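Local coordinates for protein (CD58) (Homo sapiens, PDB 1CCZ), which serves as a cell-surface adhesion glycoprotein, also called LFA-3, that binds CD2 through its membrane-distal immunoglobulin-like domain, at residues L23-W28 / E78-T83. Sequence-based numbering, arbitrary orientation.
Sequences LKEVLW and ESPNIT
Leu27 and Glu78 form an antiparallel hydrogen-bonded pair, in which Leu27 N to Glu78 O and Glu78 N to Leu27 O both measure 2.8 Å. Two residues on, where the next hydrogen-bonded pair would set Glu25 against Pro80, a side chain takes over. Pro80 has no N-H to offer, and Glu25 O is instead taken by the hydroxyl of Ser79, with OG 2.6 Å from Glu25 O and nearly along the C=O axis. OG stands anti to the backbone N (chi1 -164°); a short hydroxyl suits this buried position, where Leu23 CD2 also packs 3.5 Å from Ser79 OG. The pairing joins strands 26-30 and 73-78, which the topology identifies as C and F of an immunoglobulin V-type domain, just where the F strand runs into the FG loop. That loop begins with a type I turn from Ser79 to Ile82; Pro80, its phi already near -50°, fits the second position. Closing the turn, Ile82 CD1 meets Leu23 CD2 at 4.2 Å. On the more open face, Leu27 and Glu78 lie side by side, Leu27 CB 3.8 Å from Glu78 CG, the aliphatic part of Glu78 packing on leucine while its carboxylate makes a long, weak ion pair with Lys29.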
ATOM      1  N   LEU A  23      -9.750  25.226  12.004  1.00 63.06           N
ATOM      2  CA  LEU A  23      -8.646  25.209  12.933  1.00 53.89           C
ATOM      3  C   LEU A  23      -7.922  26.532  12.780  1.00 47.79           C
ATOM      4  O   LEU A  23      -7.849  27.064  11.675  1.00 48.79           O
ATOM      5  CB  LEU A  23      -7.710  24.060  12.568  1.00 55.61           C
ATOM      6  CG  LEU A  23      -8.236  22.665  12.931  1.00 59.84           C
ATOM      7  CD1 LEU A  23      -9.499  22.342  12.139  1.00 60.69           C
ATOM      8  CD2 LEU A  23      -7.151  21.630  12.650  1.00 62.05           C
ATOM      9  N   LYS A  24      -7.410  27.082  13.877  1.00 38.77           N
ATOM     10  CA  LYS A  24      -6.657  28.320  13.779  1.00 34.60           C
ATOM     11  C   LYS A  24      -5.222  27.898  13.545  1.00 31.08           C
ATOM     12  O   LYS A  24      -4.514  28.486  12.737  1.00 31.49           O
ATOM     13  CB  LYS A  24      -6.744  29.144  15.062  1.00 37.07           C
ATOM     14  CG  LYS A  24      -7.673  30.331  14.960  1.00 43.76           C
ATOM     15  CD  LYS A  24      -9.102  29.886  15.228  1.00 48.83           C
ATOM     16  CE  LYS A  24     -10.125  30.782  14.536  1.00 54.16           C
ATOM     17  NZ  LYS A  24      -9.755  32.240  14.569  1.00 58.49           N
ATOM     18  N   GLU A  25      -4.795  26.871  14.270  1.00 26.57           N
ATOM     19  CA  GLU A  25      -3.447  26.357  14.144  1.00 23.15           C
ATOM     20  C   GLU A  25      -3.497  24.836  14.132  1.00 24.09           C
ATOM     21  O   GLU A  25      -4.441  24.237  14.640  1.00 22.50           O
ATOM     22  CB  GLU A  25      -2.582  26.845  15.301  1.00 21.26           C
ATOM     23  CG  GLU A  25      -2.515  28.357  15.402  1.00 21.21           C
ATOM     24  CD  GLU A  25      -1.711  28.812  16.601  1.00 24.17           C
ATOM     25  OE1 GLU A  25      -2.262  28.810  17.730  1.00 25.16           O
ATOM     26  OE2 GLU A  25      -0.522  29.160  16.424  1.00 21.80           O
ATOM     27  N   VAL A  26      -2.487  24.215  13.526  1.00 25.74           N
ATOM     28  CA  VAL A  26      -2.429  22.761  13.452  1.00 24.48           C
ATOM     29  C   VAL A  26      -0.986  22.334  13.354  1.00 23.11           C
ATOM     30  O   VAL A  26      -0.174  23.018  12.749  1.00 23.36           O
ATOM     31  CB  VAL A  26      -3.229  22.198  12.228  1.00 26.70           C
ATOM     32  CG1 VAL A  26      -2.644  22.677  10.944  1.00 29.44           C
ATOM     33  CG2 VAL A  26      -3.184  20.700  12.234  1.00 30.35           C
ATOM     34  N   LEU A  27      -0.656  21.215  13.979  1.00 22.71           N
ATOM     35  CA  LEU A  27       0.702  20.696  13.939  1.00 25.39           C
ATOM     36  C   LEU A  27       0.661  19.192  13.590  1.00 28.51           C
ATOM     37  O   LEU A  27      -0.153  18.435  14.148  1.00 27.76           O
ATOM     38  CB  LEU A  27       1.383  20.888  15.297  1.00 26.84           C
ATOM     39  CG  LEU A  27       2.793  20.322  15.463  1.00 29.60           C
ATOM     40  CD1 LEU A  27       3.746  20.990  14.487  1.00 33.37           C
ATOM     41  CD2 LEU A  27       3.271  20.557  16.879  1.00 34.34           C
ATOM     42  N   TRP A  28       1.520  18.777  12.652  1.00 25.95           N
ATOM     43  CA  TRP A  28       1.603  17.385  12.245  1.00 24.78           C
ATOM     44  C   TRP A  28       2.973  16.873  12.605  1.00 26.89           C
ATOM     45  O   TRP A  28       3.998  17.544  12.347  1.00 25.74           O
ATOM     46  CB  TRP A  28       1.403  17.240  10.744  1.00 23.18           C
ATOM     47  CG  TRP A  28      -0.024  17.222  10.364  1.00 23.10           C
ATOM     48  CD1 TRP A  28      -0.776  18.286   9.958  1.00 22.37           C
ATOM     49  CD2 TRP A  28      -0.888  16.073  10.317  1.00 23.68           C
ATOM     50  NE1 TRP A  28      -2.051  17.873   9.657  1.00 25.61           N
ATOM     51  CE2 TRP A  28      -2.149  16.521   9.867  1.00 23.95           C
ATOM     52  CE3 TRP A  28      -0.715  14.711  10.609  1.00 21.85           C
ATOM     53  CZ2 TRP A  28      -3.239  15.657   9.699  1.00 24.14           C
ATOM     54  CZ3 TRP A  28      -1.801  13.852  10.445  1.00 22.17           C
ATOM     55  CH2 TRP A  28      -3.045  14.330   9.993  1.00 22.45           C
ATOM     56  N   GLU A  78      -2.227  17.580  15.834  1.00 32.28           N
ATOM     57  CA  GLU A  78      -2.725  18.210  17.044  1.00 33.39           C
ATOM     58  C   GLU A  78      -3.117  19.627  16.738  1.00 33.87           C
ATOM     59  O   GLU A  78      -2.496  20.286  15.891  1.00 32.90           O
ATOM     60  CB  GLU A  78      -1.708  18.189  18.172  1.00 35.39           C
ATOM     61  CG  GLU A  78      -0.324  18.531  17.795  1.00 43.97           C
ATOM     62  CD  GLU A  78       0.559  18.585  19.017  1.00 51.69           C
ATOM     63  OE1 GLU A  78       0.317  19.470  19.859  1.00 57.49           O
ATOM     64  OE2 GLU A  78       1.481  17.750  19.153  1.00 55.89           O
ATOM     65  N   SER A  79      -4.172  20.073  17.413  1.00 32.01           N
ATOM     66  CA  SER A  79      -4.706  21.420  17.259  1.00 31.80           C
ATOM     67  C   SER A  79      -5.174  21.837  18.653  1.00 32.95           C
ATOM     68  O   SER A  79      -5.722  21.014  19.379  1.00 33.80           O
ATOM     69  CB  SER A  79      -5.875  21.403  16.289  1.00 31.80           C
ATOM     70  OG  SER A  79      -6.165  22.716  15.853  1.00 36.30           O
ATOM     71  N   PRO A  80      -4.978  23.118  19.039  1.00 32.46           N
ATOM     72  CA  PRO A  80      -5.384  23.587  20.371  1.00 34.48           C
ATOM     73  C   PRO A  80      -6.800  23.272  20.835  1.00 38.73           C
ATOM     74  O   PRO A  80      -6.985  22.852  21.976  1.00 38.82           O
ATOM     75  CB  PRO A  80      -5.115  25.087  20.324  1.00 32.66           C
ATOM     76  CG  PRO A  80      -4.045  25.236  19.293  1.00 29.51           C
ATOM     77  CD  PRO A  80      -4.380  24.208  18.249  1.00 29.59           C
ATOM     78  N   ASN A  81      -7.792  23.465  19.966  1.00 43.30           N
ATOM     79  CA  ASN A  81      -9.175  23.188  20.349  1.00 48.65           C
ATOM     80  C   ASN A  81      -9.637  21.777  19.978  1.00 49.73           C
ATOM     81  O   ASN A  81     -10.827  21.524  19.867  1.00 52.09           O
ATOM     82  CB  ASN A  81     -10.133  24.242  19.754  1.00 51.21           C
ATOM     83  CG  ASN A  81     -11.368  24.496  20.645  1.00 56.75           C
ATOM     84  OD1 ASN A  81     -11.524  23.887  21.714  1.00 58.10           O
ATOM     85  ND2 ASN A  81     -12.246  25.393  20.202  1.00 58.92           N
ATOM     86  N   ILE A  82      -8.690  20.866  19.776  1.00 50.84           N
ATOM     87  CA  ILE A  82      -9.012  19.478  19.464  1.00 49.99           C
ATOM     88  C   ILE A  82      -8.504  18.696  20.652  1.00 53.73           C
ATOM     89  O   ILE A  82      -7.302  18.645  20.936  1.00 51.07           O
ATOM     90  CB  ILE A  82      -8.329  18.989  18.181  1.00 48.53           C
ATOM     91  CG1 ILE A  82      -9.252  19.255  16.999  1.00 46.75           C
ATOM     92  CG2 ILE A  82      -8.044  17.495  18.253  1.00 47.17           C
ATOM     93  CD1 ILE A  82      -8.581  19.095  15.669  1.00 46.25           C
ATOM     94  N   THR A  83      -9.453  18.109  21.366  1.00 60.35           N
ATOM     95  CA  THR A  83      -9.161  17.347  22.564  1.00 64.76           C
ATOM     96  C   THR A  83      -8.344  16.122  22.275  1.00 67.05           C
ATOM     97  O   THR A  83      -7.186  16.020  22.679  1.00 68.37           O
ATOM     98  CB  THR A  83     -10.450  16.881  23.239  1.00 65.19           C
ATOM     99  OG1 THR A  83     -11.574  17.567  22.664  1.00 66.54           O
ATOM    100  CG2 THR A  83     -10.370  17.135  24.728  1.00 65.13           C
TER